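Local coordinates for protein sortase B (Streptococcus pyogenes, PDB 3PSQ) that probably acts as a cysteine transpeptidase of the class B sortase family, taking part in pilus assembly on the streptococcal surface, at residues V24-L29 against K126-L131. Sequence-based numbering, arbitrary orientation.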
loop_
_atom_site.group_PDB
_atom_site.type_symbol
_atom_site.label_atom_id
_atom_site.label_comp_id
_atom_site.label_asym_id
_atom_site.label_seq_id
_atom_site.Cartn_x
_atom_site.Cartn_y
_atom_site.Cartn_z
ATOM N N VAL A 24 6.717 4.002 -20.550
ATOM C CA VAL A 24 8.161 3.862 -20.835
ATOM C C VAL A 24 8.836 2.717 -20.035
ATOM O O VAL A 24 9.715 2.027 -20.578
ATOM C CB VAL A 24 8.922 5.228 -20.683
ATOM C CG1 VAL A 24 10.461 5.059 -20.799
ATOM C CG2 VAL A 24 8.410 6.234 -21.729
ATOM N N GLN A 25 8.395 2.476 -18.791
ATOM C CA GLN A 25 9.129 1.564 -17.901
ATOM C C GLN A 25 8.555 0.152 -17.590
ATOM O O GLN A 25 9.341 -0.786 -17.414
ATOM C CB GLN A 25 9.482 2.275 -16.584
ATOM C CG GLN A 25 10.103 3.644 -16.716
ATOM C CD GLN A 25 10.230 4.354 -15.367
ATOM O OE1 GLN A 25 9.975 3.762 -14.315
ATOM N NE2 GLN A 25 10.636 5.620 -15.393
ATOM N N PHE A 26 7.229 -0.001 -17.516
ATOM C CA PHE A 26 6.605 -1.191 -16.902
ATOM C C PHE A 26 6.978 -2.525 -17.534
ATOM O O PHE A 26 7.452 -3.446 -16.857
ATOM C CB PHE A 26 5.082 -1.023 -16.829
ATOM C CG PHE A 26 4.377 -1.985 -15.885
ATOM C CD1 PHE A 26 5.003 -2.497 -14.751
ATOM C CD2 PHE A 26 3.061 -2.335 -16.114
ATOM C CE1 PHE A 26 4.326 -3.349 -13.873
ATOM C CE2 PHE A 26 2.379 -3.183 -15.254
ATOM C CZ PHE A 26 3.026 -3.703 -14.141
ATOM N N ASP A 27 6.753 -2.641 -18.838
ATOM C CA ASP A 27 7.118 -3.847 -19.563
ATOM C C ASP A 27 8.587 -4.171 -19.392
ATOM O O ASP A 27 8.943 -5.310 -19.135
ATOM C CB ASP A 27 6.786 -3.704 -21.051
ATOM C CG ASP A 27 5.288 -3.761 -21.317
ATOM O OD1 ASP A 27 4.634 -4.726 -20.855
ATOM O OD2 ASP A 27 4.764 -2.831 -21.975
ATOM N N ASP A 28 9.436 -3.168 -19.524
ATOM C CA ASP A 28 10.872 -3.377 -19.401
ATOM C C ASP A 28 11.277 -3.823 -18.006
ATOM O O ASP A 28 12.071 -4.726 -17.873
ATOM C CB ASP A 28 11.634 -2.107 -19.753
ATOM C CG ASP A 28 11.838 -1.942 -21.238
ATOM O OD1 ASP A 28 11.365 -2.798 -22.020
ATOM O OD2 ASP A 28 12.482 -0.929 -21.621
ATOM N N LEU A 29 10.751 -3.180 -16.969
ATOM C CA LEU A 29 10.992 -3.649 -15.608
ATOM C C LEU A 29 10.556 -5.074 -15.433
ATOM O O LEU A 29 11.269 -5.881 -14.837
ATOM C CB LEU A 29 10.317 -2.755 -14.555
ATOM C CG LEU A 29 10.997 -1.406 -14.499
ATOM C CD1 LEU A 29 10.335 -0.443 -13.564
ATOM C CD2 LEU A 29 12.470 -1.619 -14.146
ATOM N N LYS A 126 0.502 -7.287 -13.532
ATOM C CA LYS A 126 1.418 -7.702 -14.571
ATOM C C LYS A 126 0.717 -8.389 -15.730
ATOM O O LYS A 126 1.290 -8.513 -16.813
ATOM C CB LYS A 126 2.541 -8.572 -14.025
ATOM C CG LYS A 126 2.139 -9.906 -13.456
ATOM C CD LYS A 126 3.384 -10.772 -13.280
ATOM C CE LYS A 126 3.098 -11.927 -12.366
ATOM N NZ LYS A 126 4.325 -12.273 -11.562
ATOM N N THR A 127 -0.512 -8.851 -15.507
ATOM C CA THR A 127 -1.312 -9.373 -16.613
ATOM C C THR A 127 -2.125 -8.237 -17.216
ATOM O O THR A 127 -2.930 -8.476 -18.090
ATOM C CB THR A 127 -2.266 -10.519 -16.200
ATOM O OG1 THR A 127 -3.180 -10.037 -15.210
ATOM C CG2 THR A 127 -1.499 -11.716 -15.673
ATOM N N LYS A 128 -1.880 -7.011 -16.752
ATOM C CA LYS A 128 -2.505 -5.765 -17.243
ATOM C C LYS A 128 -3.949 -5.550 -16.830
ATOM O O LYS A 128 -4.651 -4.670 -17.371
ATOM C CB LYS A 128 -2.327 -5.535 -18.749
ATOM C CG LYS A 128 -0.876 -5.535 -19.191
ATOM C CD LYS A 128 0.049 -4.714 -18.250
ATOM C CE LYS A 128 1.531 -5.079 -18.506
ATOM N NZ LYS A 128 1.995 -4.887 -19.923
ATOM N N GLN A 129 -4.365 -6.312 -15.834
ATOM C CA GLN A 129 -5.625 -6.086 -15.167
ATOM C C GLN A 129 -5.601 -4.744 -14.438
ATOM O O GLN A 129 -4.585 -4.360 -13.867
ATOM C CB GLN A 129 -5.853 -7.222 -14.184
ATOM C CG GLN A 129 -7.195 -7.186 -13.473
ATOM C CD GLN A 129 -8.372 -7.748 -14.321
ATOM O OE1 GLN A 129 -8.360 -8.922 -14.745
ATOM N NE2 GLN A 129 -9.402 -6.909 -14.537
ATOM N N LYS A 130 -6.704 -4.010 -14.460
ATOM C CA LYS A 130 -6.719 -2.660 -13.893
ATOM C C LYS A 130 -7.670 -2.594 -12.715
ATOM O O LYS A 130 -8.808 -3.047 -12.798
ATOM C CB LYS A 130 -7.085 -1.614 -14.960
ATOM C CG LYS A 130 -6.168 -1.705 -16.191
ATOM C CD LYS A 130 -5.799 -0.379 -16.823
ATOM C CE LYS A 130 -5.112 -0.643 -18.171
ATOM N NZ LYS A 130 -5.043 0.613 -18.995
ATOM N N LEU A 131 -7.199 -2.083 -11.592
ATOM C CA LEU A 131 -8.020 -2.101 -10.424
ATOM C C LEU A 131 -8.158 -0.678 -9.942
ATOM O O LEU A 131 -7.264 0.124 -10.109
ATOM C CB LEU A 131 -7.425 -2.996 -9.329
ATOM C CG LEU A 131 -6.877 -4.339 -9.811
ATOM C CD1 LEU A 131 -5.912 -4.952 -8.804
ATOM C CD2 LEU A 131 -8.037 -5.296 -10.138
#
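D27 and K128 meet in a salt bridge that is also a hydrogen bond, with K128 NZ 2.8 Å from D27 OD1. The ammonium reaches the oxygen on its syn side, 23° out of the carboxylate plane. The pairing is one-sided: D27 OD2 lies 4.0 Å from K128 NZ, so a single oxygen takes the bond. The K128 chain is bent at chi2, and the chi4 bend (57°) swings NZ off the ring of F26 and over to D27 OD1. By nearest atoms, the K128 side chain also lies about 3 Å from that of E124 and about 4 Å from a bound zinc ion.

Behind the charge, K128 CE lies 3.9 Å from F26 CE2, with K128 CD a little farther off. The ring, CG anti to its own backbone N (chi1 -164°), leans obliquely against K128 CE and against the backbone of K126, whose CA stands 4.3 Å from F26 CZ. Its other neighbours include V36, and L30 of the same helix touches both lysines.

The contact joins helix 22-32 to the turn between antiparallel strands 120-125 and 130-142 of the sortase barrel. Within that turn, T127 OG1 is hydrogen-bonded to T125 OG1, which also accepts a weak bond from Q129 N. With D27 exposed and K128 partly exposed, solvent probably screens the charge pair, whereas the aliphatic part of K128 shares apolar packing with the buried ring.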